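Local coordinates for hypothetical Thioesterase Protein SP_1851 (PDB 4XY5) that is a hypothetical thioesterase of the PaaI type, probably hydrolysing thioester bonds as other hot-dog fold enzymes do, at residues A[72-77]-A[119-124]; A[13-18]-A[28-33]; A[88-93]-A[104-109]; A[42-47]-A[81-86]; A[100-105]-A[123-128]. The protein carries 1 engineered substitution. All blocks are in the same frame, centred on the assembly; numbering follows the deposited sequence.

How the contacts relate
A hot-dog fold wraps one antiparallel sheet around a long helix, and four of these contacts sample that sheet. Along the chain contact 2 closes first; contacts 4 and 1 then interleave, contact 3 lies within the span of contact 1, and contact 5 ends on strand 115-127, which contact 1 also uses. Contacts 2, 3, 5 and 1 follow the strand order 27-33, 87-97, 101-109, 115-127, 68-78, with centres about 11 Å apart between 2 and 3 and between 5 and 1. Contact 4 joins two loops and lies about 30 Å, centre to centre, from contact 5. Contacts 1, 2 and 4 also touch the second subunit, so elements of the fold also take part in the subunit interface.

Contact 1. Residues A[72-77]-A[119-124]; sequences LQSSIN and ATFTMF
One face of the Phe121 ring carries the hydroxyl of Ser74: OG sits 3.1 Å above the plane, over the ring centre, with Ser74 CB beside the Phe121 CD1-CE1 bond. The Phe124 ring is met obliquely by Leu72 CD1, while the closer touch is between Leu72 CG and Phe124 CB at 3.7 Å. Ser74 OG reaches the Phe121 face because it stands anti to its own backbone N (chi1 -179°), and from there it donates to Thr120 O at 3.2 Å, approaching from 54° above the carbonyl plane. That carbonyl also accepts Ser75 N at 3.0 Å, so two groups of 72-77 grip it.

These are neighbouring antiparallel strands, and the regular pairing is interrupted by a classic beta bulge. Leu72 and Gln73 both face Thr122, whose O takes a bond of 2.7 Å from Leu72 N and a weak one from Gln73 N. On the Gln73 side of the sheet, Gln73 NE2 donates to Ser75 OG at 3.0 Å, nearly in its own amide plane. Ser75 OG is further bonded to Ser75 of the second and fourth subunits, which places this polar row at the heart of the tetramer. A water links Thr120 O to Thr122 OG1.

The other face, bearing Ser74, Ile76, Ala119 and Phe121, turns toward helix 47-64, where Phe51 meets the Phe121 ring with planes about 50° apart. Strand 101-109 flanks 119-124, and segment 72-77 pairs antiparallel with a strand of the second subunit, carrying the sheet across the interface.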
# COMPACT_ATOMS: atom_id res chain seq x y z
N LEU A 72 -8.18 -5.34 -6.85
CA LEU A 72 -8.77 -4.16 -6.23
C LEU A 72 -7.70 -3.17 -5.83
O LEU A 72 -7.87 -1.95 -5.92
CB LEU A 72 -9.56 -4.53 -4.97
CG LEU A 72 -10.98 -5.07 -5.06
CD1 LEU A 72 -11.49 -5.32 -3.64
CD2 LEU A 72 -11.85 -4.06 -5.78
N GLN A 73 -6.60 -3.72 -5.33
CA GLN A 73 -5.56 -2.91 -4.74
C GLN A 73 -4.26 -3.67 -4.74
O GLN A 73 -4.24 -4.87 -4.54
CB GLN A 73 -5.96 -2.52 -3.30
CG GLN A 73 -5.12 -1.43 -2.69
CD GLN A 73 -3.80 -1.92 -2.15
OE1 GLN A 73 -3.64 -3.10 -1.84
NE2 GLN A 73 -2.86 -1.00 -2.00
N SER A 74 -3.15 -2.97 -4.94
CA SER A 74 -1.88 -3.65 -4.80
C SER A 74 -0.84 -2.74 -4.19
O SER A 74 -0.86 -1.53 -4.43
CB SER A 74 -1.39 -4.16 -6.15
OG SER A 74 -0.17 -4.85 -5.96
N SER A 75 0.04 -3.32 -3.40
CA SER A 75 1.19 -2.58 -2.86
C SER A 75 2.49 -3.30 -3.21
O SER A 75 2.56 -4.52 -3.14
CB SER A 75 1.03 -2.41 -1.35
OG SER A 75 -0.07 -1.56 -1.10
N ILE A 76 3.52 -2.56 -3.63
CA ILE A 76 4.77 -3.21 -4.01
C ILE A 76 5.94 -2.46 -3.40
O ILE A 76 5.90 -1.24 -3.29
CB ILE A 76 4.93 -3.28 -5.57
CG1 ILE A 76 6.27 -3.91 -5.96
CG2 ILE A 76 4.77 -1.88 -6.18
CD1 ILE A 76 6.31 -4.35 -7.47
N ASN A 77 6.94 -3.22 -2.95
CA ASN A 77 8.20 -2.67 -2.44
C ASN A 77 9.33 -3.09 -3.33
O ASN A 77 9.48 -4.28 -3.64
CB ASN A 77 8.50 -3.18 -1.03
CG ASN A 77 7.63 -2.53 0.02
OD1 ASN A 77 6.51 -2.96 0.26
ND2 ASN A 77 8.15 -1.48 0.63
N ALA A 119 5.37 -7.91 -3.53
CA ALA A 119 4.12 -7.19 -3.68
C ALA A 119 2.99 -7.97 -3.05
O ALA A 119 3.08 -9.18 -2.89
CB ALA A 119 3.82 -6.93 -5.15
N THR A 120 1.92 -7.28 -2.67
CA THR A 120 0.75 -7.94 -2.13
C THR A 120 -0.45 -7.44 -2.90
O THR A 120 -0.63 -6.24 -3.08
CB THR A 120 0.59 -7.66 -0.62
OG1 THR A 120 1.70 -8.25 0.07
CG2 THR A 120 -0.70 -8.27 -0.09
N PHE A 121 -1.25 -8.39 -3.39
CA PHE A 121 -2.42 -8.08 -4.19
C PHE A 121 -3.72 -8.44 -3.49
O PHE A 121 -3.85 -9.54 -2.97
CB PHE A 121 -2.35 -8.85 -5.51
CG PHE A 121 -1.30 -8.33 -6.42
CD1 PHE A 121 -1.64 -7.45 -7.44
CD2 PHE A 121 0.02 -8.71 -6.27
CE1 PHE A 121 -0.66 -6.97 -8.29
CE2 PHE A 121 0.98 -8.22 -7.12
CZ PHE A 121 0.64 -7.35 -8.12
N THR A 122 -4.66 -7.50 -3.48
CA THR A 122 -6.00 -7.73 -2.97
C THR A 122 -6.92 -7.91 -4.15
O THR A 122 -7.25 -6.95 -4.85
CB THR A 122 -6.49 -6.58 -2.07
OG1 THR A 122 -5.57 -6.41 -0.99
CG2 THR A 122 -7.85 -6.89 -1.50
N MET A 123 -7.33 -9.15 -4.39
CA MET A 123 -8.13 -9.48 -5.56
C MET A 123 -9.59 -9.68 -5.16
O MET A 123 -9.89 -10.22 -4.11
CB MET A 123 -7.60 -10.75 -6.24
CG MET A 123 -6.08 -10.86 -6.32
SD MET A 123 -5.28 -9.90 -7.64
CE MET A 123 -5.88 -10.73 -9.12
N PHE A 124 -10.49 -9.23 -6.03
CA PHE A 124 -11.92 -9.43 -5.84
C PHE A 124 -12.36 -10.64 -6.67
O PHE A 124 -12.19 -10.65 -7.89
CB PHE A 124 -12.69 -8.18 -6.24
CG PHE A 124 -14.18 -8.26 -6.00
CD1 PHE A 124 -14.69 -8.14 -4.72
CD2 PHE A 124 -15.06 -8.43 -7.06
CE1 PHE A 124 -16.05 -8.21 -4.50
CE2 PHE A 124 -16.42 -8.50 -6.84
CZ PHE A 124 -16.92 -8.39 -5.56
O HOH W 1 -2.91 -5.36 -1.32

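Contact 2. Residues A[13-18]-A[28-33]; sequences SAFENY and VVVTTK
Asn17 fastens the turn after strand 12-14 to the end of strand 27-33, gripping Thr32 and Lys33. From CB, the side chain leaves with CG between the backbone N and the carbonyl carbon (chi1 69°), a setting that turns it toward the strand. Asn17 CG itself comes within 3.7 Å of Lys33 N. The two branches of the amide then divide the work: Asn17 OD1 accepts from Lys33 N at 2.8 Å, in the carbonyl plane and on a lone pair, and Asn17 ND2 donates to Lys33 O at 3.1 Å, close to its own amide plane. One side chain thus satisfies both backbone groups of a single residue, standing in for the backbone of a neighbouring strand.

The backbone of Asn17 adds a third tie. Asn17 O accepts from Thr32 OG1 at 2.7 Å, the hydroxyl lying 36° above the carbonyl plane, and the Asn17 and Thr32 side chains cross at about a right angle. Next along, Tyr18 CA makes a short CH contact with Thr31 O. Val30 CG1 fills the apolar side, 4.1 Å from Tyr18 CB and 4.3 Å from Phe15 CE1, at the edge of the Phe15 ring.

Strand 27-33 lies between strands 19-24 and 87-97. Phe15 packs on Leu53 and Gln56 of helix 47-64, and Phe9 of the second subunit stacks on the Tyr18 ring while its backbone N bonds Tyr18 OH.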
# COMPACT_ATOMS: atom_id res chain seq x y z
N SER A 13 7.47 -3.13 -21.90
CA SER A 13 6.77 -4.37 -22.17
C SER A 13 7.13 -5.43 -21.13
O SER A 13 8.20 -5.39 -20.54
CB SER A 13 7.10 -4.86 -23.58
OG SER A 13 6.37 -6.04 -23.88
N ALA A 14 6.21 -6.37 -20.91
CA ALA A 14 6.43 -7.46 -19.94
C ALA A 14 5.94 -8.77 -20.51
O ALA A 14 4.89 -8.81 -21.14
CB ALA A 14 5.72 -7.15 -18.62
N PHE A 15 6.70 -9.84 -20.29
CA PHE A 15 6.41 -11.18 -20.82
C PHE A 15 6.59 -11.33 -22.33
O PHE A 15 5.80 -12.00 -23.00
CB PHE A 15 5.01 -11.63 -20.44
CG PHE A 15 4.81 -11.77 -18.94
CD1 PHE A 15 5.28 -12.89 -18.28
CD2 PHE A 15 4.17 -10.77 -18.22
CE1 PHE A 15 5.12 -13.03 -16.91
CE2 PHE A 15 4.00 -10.90 -16.84
CZ PHE A 15 4.47 -12.03 -16.19
N GLU A 16 7.65 -10.73 -22.86
CA GLU A 16 8.07 -11.03 -24.22
C GLU A 16 8.65 -12.45 -24.28
O GLU A 16 8.65 -13.10 -25.33
CB GLU A 16 9.09 -10.00 -24.71
CG GLU A 16 8.48 -8.62 -24.84
CD GLU A 16 9.32 -7.65 -25.64
OE1 GLU A 16 8.78 -6.60 -26.04
OE2 GLU A 16 10.53 -7.92 -25.85
N ASN A 17 9.12 -12.92 -23.12
CA ASN A 17 9.52 -14.31 -22.93
C ASN A 17 9.10 -14.71 -21.52
O ASN A 17 9.02 -13.85 -20.65
CB ASN A 17 11.03 -14.51 -23.10
CG ASN A 17 11.83 -13.86 -21.98
OD1 ASN A 17 12.03 -14.45 -20.90
ND2 ASN A 17 12.31 -12.64 -22.23
N TYR A 18 8.83 -15.99 -21.30
CA TYR A 18 8.55 -16.49 -19.95
C TYR A 18 8.48 -18.01 -19.96
O TYR A 18 8.31 -18.62 -21.02
CB TYR A 18 7.24 -15.91 -19.39
CG TYR A 18 5.98 -16.36 -20.11
CD1 TYR A 18 5.29 -17.50 -19.71
CD2 TYR A 18 5.47 -15.62 -21.18
CE1 TYR A 18 4.13 -17.91 -20.37
CE2 TYR A 18 4.32 -16.02 -21.84
CZ TYR A 18 3.66 -17.16 -21.44
OH TYR A 18 2.52 -17.54 -22.11
N VAL A 28 2.18 -20.41 -7.69
CA VAL A 28 2.62 -20.20 -9.06
C VAL A 28 4.08 -19.80 -9.05
O VAL A 28 4.51 -19.02 -8.21
CB VAL A 28 1.77 -19.11 -9.75
CG1 VAL A 28 2.40 -18.68 -11.08
CG2 VAL A 28 0.33 -19.59 -9.94
N VAL A 29 4.86 -20.36 -9.97
CA VAL A 29 6.24 -19.93 -10.20
C VAL A 29 6.46 -19.75 -11.70
O VAL A 29 6.25 -20.67 -12.48
CB VAL A 29 7.26 -20.96 -9.66
CG1 VAL A 29 8.68 -20.53 -10.01
CG2 VAL A 29 7.10 -21.14 -8.15
N VAL A 30 6.89 -18.54 -12.09
CA VAL A 30 7.15 -18.21 -13.50
C VAL A 30 8.52 -17.56 -13.59
O VAL A 30 8.87 -16.74 -12.74
CB VAL A 30 6.08 -17.26 -14.07
CG1 VAL A 30 6.43 -16.82 -15.49
CG2 VAL A 30 4.70 -17.91 -14.02
N THR A 31 9.30 -17.92 -14.62
CA THR A 31 10.59 -17.27 -14.82
C THR A 31 10.56 -16.42 -16.11
O THR A 31 9.76 -16.67 -17.01
CB THR A 31 11.74 -18.28 -14.89
OG1 THR A 31 11.57 -19.14 -16.02
CG2 THR A 31 11.79 -19.11 -13.60
N THR A 32 11.42 -15.41 -16.16
CA THR A 32 11.47 -14.53 -17.32
C THR A 32 12.82 -13.85 -17.36
O THR A 32 13.45 -13.62 -16.33
CB THR A 32 10.33 -13.46 -17.29
OG1 THR A 32 10.31 -12.77 -18.54
CG2 THR A 32 10.52 -12.45 -16.16
N LYS A 33 13.28 -13.53 -18.57
CA LYS A 33 14.57 -12.87 -18.72
C LYS A 33 14.38 -11.40 -19.02
O LYS A 33 13.62 -11.05 -19.92
CB LYS A 33 15.40 -13.51 -19.85
CG LYS A 33 16.84 -13.02 -19.84
CD LYS A 33 17.67 -13.66 -20.94
CE LYS A 33 17.17 -13.22 -22.30
NZ LYS A 33 18.04 -13.76 -23.38

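Contact 3. Residues A[88-93]-A[104-109]; sequences LTIKGE and MDVDIT
Ile90 packs against Val106 and Ile108 across a beta hairpin, strands 87-97 and 101-109, in the middle of the hot-dog sheet. The strands run antiparallel, at 165° to each other.

Hydrogen bonds come first: three reciprocal backbone pairs, Thr89 with Thr109, Lys91 with Asp107 and Glu93 with Asp105, hold the register in an unbroken run. Lys91 N to Asp107 O is almost perfectly straight (179° at the hydrogen, 2.9 Å). Between these pairs lie the non-hydrogen-bonded ones, where CH groups point at carbonyls, as Gly92 CA does toward Asp105 O at 3.2 Å.

Apolar contacts occupy the face turned to helix 47-64. Ile90 CG2, anti to the backbone N, touches both Val106 CG1 at 3.6 Å and Ile108 CG1 at 3.9 Å; the two isoleucines lie side by side, pointing the same way. Leu88 CB meets Ile108 CG2 at 3.8 Å. Gly92 has no side chain, and Val106 CG2 comes down to its CA.

Polar side chains take the other face. There Glu93 lies about 6 Å, between carboxylate oxygens, from both Asp105 and Asp107; part of that negative charge is probably offset at Asp105, whose OD1 accepts from Thr120 OG1 and forms a salt bridge with Lys118 NZ of the fourth subunit. Farther along that face, one water donates to Thr89 O at 2.9 Å and is also hydrogen-bonded to Thr109 OG1 at 2.9 Å.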
# COMPACT_ATOMS: atom_id res chain seq x y z
N LEU A 88 14.57 -13.61 -13.76
CA LEU A 88 13.74 -13.32 -12.60
C LEU A 88 12.79 -14.46 -12.34
O LEU A 88 12.08 -14.91 -13.24
CB LEU A 88 12.96 -12.02 -12.82
CG LEU A 88 13.80 -10.79 -13.11
CD1 LEU A 88 12.92 -9.54 -13.22
CD2 LEU A 88 14.86 -10.63 -12.05
N THR A 89 12.76 -14.92 -11.09
CA THR A 89 11.81 -15.93 -10.68
C THR A 89 10.70 -15.25 -9.88
O THR A 89 10.97 -14.64 -8.86
CB THR A 89 12.47 -17.02 -9.83
OG1 THR A 89 13.51 -17.63 -10.60
CG2 THR A 89 11.44 -18.08 -9.44
N ILE A 90 9.48 -15.37 -10.38
CA ILE A 90 8.31 -14.72 -9.83
C ILE A 90 7.47 -15.79 -9.15
O ILE A 90 6.93 -16.66 -9.81
CB ILE A 90 7.46 -14.04 -10.93
CG1 ILE A 90 8.37 -13.35 -11.94
CG2 ILE A 90 6.42 -13.07 -10.32
CD1 ILE A 90 7.80 -13.36 -13.37
N LYS A 91 7.40 -15.71 -7.83
CA LYS A 91 6.66 -16.70 -7.05
C LYS A 91 5.46 -16.05 -6.40
O LYS A 91 5.63 -15.12 -5.61
CB LYS A 91 7.55 -17.32 -5.97
CG LYS A 91 8.82 -17.97 -6.51
CD LYS A 91 9.60 -18.64 -5.38
CE LYS A 91 10.71 -19.53 -5.93
NZ LYS A 91 11.34 -20.33 -4.84
N GLY A 92 4.27 -16.54 -6.71
CA GLY A 92 3.07 -16.01 -6.10
C GLY A 92 2.34 -17.09 -5.32
O GLY A 92 2.36 -18.27 -5.69
N GLU A 93 1.71 -16.69 -4.23
CA GLU A 93 0.88 -17.63 -3.49
C GLU A 93 -0.29 -16.92 -2.84
O GLU A 93 -0.21 -15.74 -2.51
CB GLU A 93 1.71 -18.36 -2.44
CG GLU A 93 2.02 -17.54 -1.21
CD GLU A 93 2.71 -18.35 -0.14
OE1 GLU A 93 3.90 -18.67 -0.32
OE2 GLU A 93 2.06 -18.66 0.88
N MET A 104 -2.95 -12.18 -2.32
CA MET A 104 -1.81 -12.89 -2.91
C MET A 104 -0.51 -12.19 -2.53
O MET A 104 -0.42 -10.98 -2.66
CB MET A 104 -1.90 -12.93 -4.44
CG MET A 104 -3.30 -13.08 -5.03
SD MET A 104 -4.11 -14.53 -4.36
CE MET A 104 -5.46 -14.80 -5.47
N ASP A 105 0.49 -12.96 -2.10
CA ASP A 105 1.85 -12.43 -1.97
C ASP A 105 2.65 -12.86 -3.20
O ASP A 105 2.59 -14.01 -3.61
CB ASP A 105 2.54 -12.94 -0.71
CG ASP A 105 2.14 -12.15 0.54
OD1 ASP A 105 1.46 -11.10 0.44
OD2 ASP A 105 2.54 -12.59 1.64
N VAL A 106 3.40 -11.93 -3.77
CA VAL A 106 4.24 -12.26 -4.93
C VAL A 106 5.64 -11.72 -4.70
O VAL A 106 5.79 -10.56 -4.35
CB VAL A 106 3.67 -11.70 -6.24
CG1 VAL A 106 4.56 -12.11 -7.43
CG2 VAL A 106 2.23 -12.18 -6.44
N ASP A 107 6.65 -12.57 -4.89
CA ASP A 107 8.03 -12.20 -4.58
C ASP A 107 8.88 -12.46 -5.80
O ASP A 107 8.71 -13.49 -6.44
CB ASP A 107 8.56 -13.01 -3.39
CG ASP A 107 7.70 -12.85 -2.13
OD1 ASP A 107 7.39 -11.69 -1.75
OD2 ASP A 107 7.32 -13.88 -1.54
N ILE A 108 9.77 -11.53 -6.15
CA ILE A 108 10.67 -11.76 -7.25
C ILE A 108 12.12 -11.82 -6.77
O ILE A 108 12.57 -10.95 -6.02
CB ILE A 108 10.54 -10.68 -8.35
CG1 ILE A 108 9.11 -10.68 -8.91
CG2 ILE A 108 11.57 -10.93 -9.45
CD1 ILE A 108 8.93 -9.74 -10.18
N THR A 109 12.82 -12.87 -7.21
CA THR A 109 14.24 -13.05 -6.92
C THR A 109 15.02 -13.14 -8.24
O THR A 109 14.45 -13.51 -9.27
CB THR A 109 14.49 -14.32 -6.09
OG1 THR A 109 13.92 -15.45 -6.75
CG2 THR A 109 13.85 -14.18 -4.71
O HOH W 2 11.14 -15.46 -6.07
O HOH W 3 5.33 -15.46 -2.69

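Contact 4. Residues A[42-47]-A[81-86]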
# COMPACT_ATOMS: atom_id res chain seq x y z
N TYR A 42 17.23 4.65 -16.65
CA TYR A 42 18.52 4.45 -15.99
C TYR A 42 19.13 3.09 -16.26
O TYR A 42 20.18 2.77 -15.71
CB TYR A 42 18.37 4.64 -14.48
CG TYR A 42 17.74 5.96 -14.08
CD1 TYR A 42 18.39 7.16 -14.33
CD2 TYR A 42 16.52 5.99 -13.43
CE1 TYR A 42 17.82 8.36 -13.95
CE2 TYR A 42 15.94 7.19 -13.05
CZ TYR A 42 16.60 8.37 -13.32
OH TYR A 42 16.04 9.57 -12.95
N GLY A 43 18.47 2.28 -17.08
CA GLY A 43 18.99 0.98 -17.46
C GLY A 43 18.66 -0.11 -16.46
O GLY A 43 19.22 -1.21 -16.52
N ASN A 44 17.76 0.19 -15.53
CA ASN A 44 17.30 -0.79 -14.56
C ASN A 44 15.94 -1.32 -14.99
O ASN A 44 15.26 -0.70 -15.80
CB ASN A 44 17.24 -0.17 -13.17
CG ASN A 44 18.62 0.17 -12.63
OD1 ASN A 44 19.59 -0.55 -12.86
ND2 ASN A 44 18.72 1.29 -11.93
N ALA A 45 15.54 -2.48 -14.48
CA ALA A 45 14.21 -2.99 -14.79
C ALA A 45 13.21 -1.96 -14.30
O ALA A 45 13.29 -1.50 -13.15
CB ALA A 45 13.96 -4.34 -14.14
N HIS A 46 12.28 -1.59 -15.17
CA HIS A 46 11.29 -0.56 -14.89
C HIS A 46 10.39 -1.03 -13.75
O HIS A 46 10.04 -2.20 -13.68
CB HIS A 46 10.48 -0.28 -16.16
CG HIS A 46 9.70 0.99 -16.11
ND1 HIS A 46 8.58 1.15 -15.32
CD2 HIS A 46 9.88 2.17 -16.75
CE1 HIS A 46 8.11 2.37 -15.47
NE2 HIS A 46 8.87 3.01 -16.34
N GLY A 47 10.03 -0.12 -12.85
CA GLY A 47 9.15 -0.49 -11.74
C GLY A 47 7.80 -0.99 -12.22
O GLY A 47 7.17 -1.82 -11.58
N ALA A 81 17.72 -3.59 -7.70
CA ALA A 81 17.49 -3.40 -9.13
C ALA A 81 17.52 -4.71 -9.90
O ALA A 81 18.32 -5.59 -9.62
CB ALA A 81 18.52 -2.44 -9.71
N GLY A 82 16.62 -4.84 -10.88
CA GLY A 82 16.77 -5.86 -11.90
C GLY A 82 17.63 -5.30 -13.01
O GLY A 82 17.59 -4.10 -13.29
N LYS A 83 18.43 -6.16 -13.64
CA LYS A 83 19.34 -5.71 -14.70
C LYS A 83 19.14 -6.50 -15.99
O LYS A 83 18.61 -7.60 -15.97
CB LYS A 83 20.80 -5.85 -14.25
CG LYS A 83 21.09 -5.27 -12.87
CD LYS A 83 21.04 -3.75 -12.85
CE LYS A 83 21.99 -3.15 -13.87
NZ LYS A 83 21.91 -1.66 -13.90
N LEU A 84 19.57 -5.93 -17.12
CA LEU A 84 19.54 -6.65 -18.38
C LEU A 84 20.14 -8.05 -18.24
O LEU A 84 21.18 -8.22 -17.60
CB LEU A 84 20.28 -5.86 -19.47
CG LEU A 84 20.22 -6.45 -20.88
CD1 LEU A 84 18.79 -6.43 -21.41
CD2 LEU A 84 21.17 -5.73 -21.82
N ASP A 85 19.43 -9.05 -18.77
CA ASP A 85 19.83 -10.46 -18.80
C ASP A 85 19.65 -11.20 -17.47
O ASP A 85 19.91 -12.40 -17.40
CB ASP A 85 21.28 -10.61 -19.29
CG ASP A 85 21.43 -10.36 -20.80
OD1 ASP A 85 22.39 -9.66 -21.20
OD2 ASP A 85 20.61 -10.86 -21.60
N ASP A 86 19.21 -10.50 -16.41
CA ASP A 86 18.80 -11.20 -15.19
C ASP A 86 17.72 -12.21 -15.55
O ASP A 86 16.89 -11.95 -16.41
CB ASP A 86 18.24 -10.24 -14.13
CG ASP A 86 19.32 -9.53 -13.33
OD1 ASP A 86 20.52 -9.85 -13.50
OD2 ASP A 86 18.95 -8.64 -12.53
O HOH W 4 20.57 -3.24 -17.23
O HOH W 5 14.89 -2.35 -11.09
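Asn44 OD1 accepts a hydrogen bond from Lys83 NZ at 2.8 Å, the ammonium lying almost in line with the C=O bond (165°). The lysine gets there by folding back: its CB points away from 42-47, but bends at chi2 and chi3 bring the chain round until the two side chains lie side by side, with Lys83 CD 3.5 Å from the same Asn44 OD1. Ala81 CB also packs against the Asn44 amide.

A single direct backbone bond ties the loops, Ala45 N to Gly82 O at 2.9 Å, the donor standing 44° above the carbonyl plane. A water then bridges Ala45 O (2.7 Å) and Gly82 N (3.0 Å), and a second lies between Gly43 O and Leu84 N. Ala45 CB rests on Gly82 CA at 3.9 Å, a closeness that the absence of a side chain on Gly82 permits. A type II turn from Lys83 to Asp86 is closed by Asp86 N donating to Lys83 O, and Asp86 OD2 also accepts from Lys83 N.

Just past Ala45, His46 N-caps helix 47-64 through ND1, and its NE2 bonds Gln56 of the second subunit. Fixed mostly by polar bonds and bridging waters, the joint probably owes its hold less to apolar burial than to matched donors and acceptors.

Contact 5. Residues A[100-105]-A[123-128]; sequences TTCVMD and MFVTGQ
Thr100 O is the acceptor at the outer end of the pairing, taking Val125 N at 2.7 Å with the donor tilted 33° from the carbonyl plane. The same oxygen has Phe124 CD1 3.5 Å away, approaching the ring obliquely, and Val125 CB and CG2 close over it. One step inward Cys102 and Met123 satisfy each other twice: Met123 N donates to Cys102 O at 2.8 Å, and Cys102 N to Met123 O at 2.9 Å. Met123 O also receives a CH contact from Thr101 CA at 3.1 Å.

These bonds belong to the beta hairpin of strands 101-109 and 115-127 in the hot-dog sheet. The two short strand segments run at 137° to each other, well off a straight antiparallel 180°, in keeping with a strongly twisted sheet. Thr101 and Phe124 form the non-hydrogen-bonded pair beside the Cys102-Met123 pair, with Thr101 CG2 at the edge of the Phe124 ring, near its plane.

On the opposite face Cys102 SG touches Val125 CG2 at 3.9 Å. Met123 CG, anti to the carbonyl carbon (chi1 -41°), meets Met104 CG at 3.8 Å, and the two thioether chains cross at about a right angle; both also touch Ser58 of helix 47-64. Flanking strands take up further backbone groups: Phe124 bonds with Val70, and Val103 with Val95 and His96. Thr100 packs on Phe124 of the third subunit.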
# COMPACT_ATOMS: atom_id res chain seq x y z
N THR A 100 -15.26 -13.21 -0.76
CA THR A 100 -15.34 -12.25 -1.87
C THR A 100 -13.97 -11.79 -2.36
O THR A 100 -13.83 -11.28 -3.47
CB THR A 100 -16.16 -11.01 -1.47
OG1 THR A 100 -15.65 -10.47 -0.25
CG2 THR A 100 -17.63 -11.36 -1.29
N THR A 101 -12.95 -11.96 -1.52
CA THR A 101 -11.62 -11.44 -1.81
C THR A 101 -10.54 -12.46 -1.51
O THR A 101 -10.69 -13.33 -0.65
CB THR A 101 -11.32 -10.16 -0.99
OG1 THR A 101 -11.53 -10.43 0.40
CG2 THR A 101 -12.21 -9.00 -1.42
N CYS A 102 -9.43 -12.35 -2.24
CA CYS A 102 -8.24 -13.12 -1.97
C CYS A 102 -7.05 -12.19 -1.80
O CYS A 102 -7.01 -11.12 -2.41
CB CYS A 102 -7.95 -14.11 -3.10
SG CYS A 102 -9.03 -15.53 -3.14
N VAL A 103 -6.10 -12.60 -0.98
CA VAL A 103 -4.85 -11.85 -0.85
C VAL A 103 -3.67 -12.69 -1.33
O VAL A 103 -3.44 -13.79 -0.82
CB VAL A 103 -4.61 -11.40 0.59
CG1 VAL A 103 -3.31 -10.60 0.67
CG2 VAL A 103 -5.80 -10.58 1.09
N MET A 104 -2.95 -12.18 -2.32
CA MET A 104 -1.81 -12.89 -2.91
C MET A 104 -0.51 -12.19 -2.53
O MET A 104 -0.42 -10.98 -2.66
CB MET A 104 -1.90 -12.93 -4.44
CG MET A 104 -3.30 -13.08 -5.03
SD MET A 104 -4.11 -14.53 -4.36
CE MET A 104 -5.46 -14.80 -5.47
N ASP A 105 0.49 -12.96 -2.10
CA ASP A 105 1.85 -12.43 -1.97
C ASP A 105 2.65 -12.86 -3.20
O ASP A 105 2.59 -14.01 -3.61
CB ASP A 105 2.54 -12.94 -0.71
CG ASP A 105 2.14 -12.15 0.54
OD1 ASP A 105 1.46 -11.10 0.44
OD2 ASP A 105 2.54 -12.59 1.64
N MET A 123 -7.33 -9.15 -4.39
CA MET A 123 -8.13 -9.48 -5.56
C MET A 123 -9.59 -9.68 -5.16
O MET A 123 -9.89 -10.22 -4.11
CB MET A 123 -7.60 -10.75 -6.24
CG MET A 123 -6.08 -10.86 -6.32
SD MET A 123 -5.28 -9.90 -7.64
CE MET A 123 -5.88 -10.73 -9.12
N PHE A 124 -10.49 -9.23 -6.03
CA PHE A 124 -11.92 -9.43 -5.84
C PHE A 124 -12.36 -10.64 -6.67
O PHE A 124 -12.19 -10.65 -7.89
CB PHE A 124 -12.69 -8.18 -6.24
CG PHE A 124 -14.18 -8.26 -6.00
CD1 PHE A 124 -14.69 -8.14 -4.72
CD2 PHE A 124 -15.06 -8.43 -7.06
CE1 PHE A 124 -16.05 -8.21 -4.50
CE2 PHE A 124 -16.42 -8.50 -6.84
CZ PHE A 124 -16.92 -8.39 -5.56
N VAL A 125 -12.87 -11.67 -6.01
CA VAL A 125 -13.33 -12.87 -6.69
C VAL A 125 -14.64 -12.58 -7.41
O VAL A 125 -15.63 -12.20 -6.78
CB VAL A 125 -13.53 -14.05 -5.72
CG1 VAL A 125 -13.83 -15.33 -6.49
CG2 VAL A 125 -12.30 -14.23 -4.83
N THR A 126 -14.65 -12.73 -8.73
CA THR A 126 -15.83 -12.41 -9.52
C THR A 126 -16.70 -13.64 -9.78
O THR A 126 -17.92 -13.54 -9.87
CB THR A 126 -15.44 -11.76 -10.86
OG1 THR A 126 -14.57 -12.64 -11.58
CG2 THR A 126 -14.71 -10.45 -10.62
N GLY A 127 -16.06 -14.80 -9.87
CA GLY A 127 -16.78 -16.04 -10.11
C GLY A 127 -15.93 -17.27 -9.88
O GLY A 127 -14.75 -17.16 -9.54
N GLN A 128 -16.54 -18.45 -10.06
CA GLN A 128 -15.85 -19.72 -9.85
C GLN A 128 -15.22 -20.26 -11.13
O GLN A 128 -15.65 -19.96 -12.24
CB GLN A 128 -16.82 -20.76 -9.28
CG GLN A 128 -16.80 -20.87 -7.76
CD GLN A 128 -17.49 -19.71 -7.06
OE1 GLN A 128 -18.18 -18.90 -7.69
NE2 GLN A 128 -17.29 -19.62 -5.75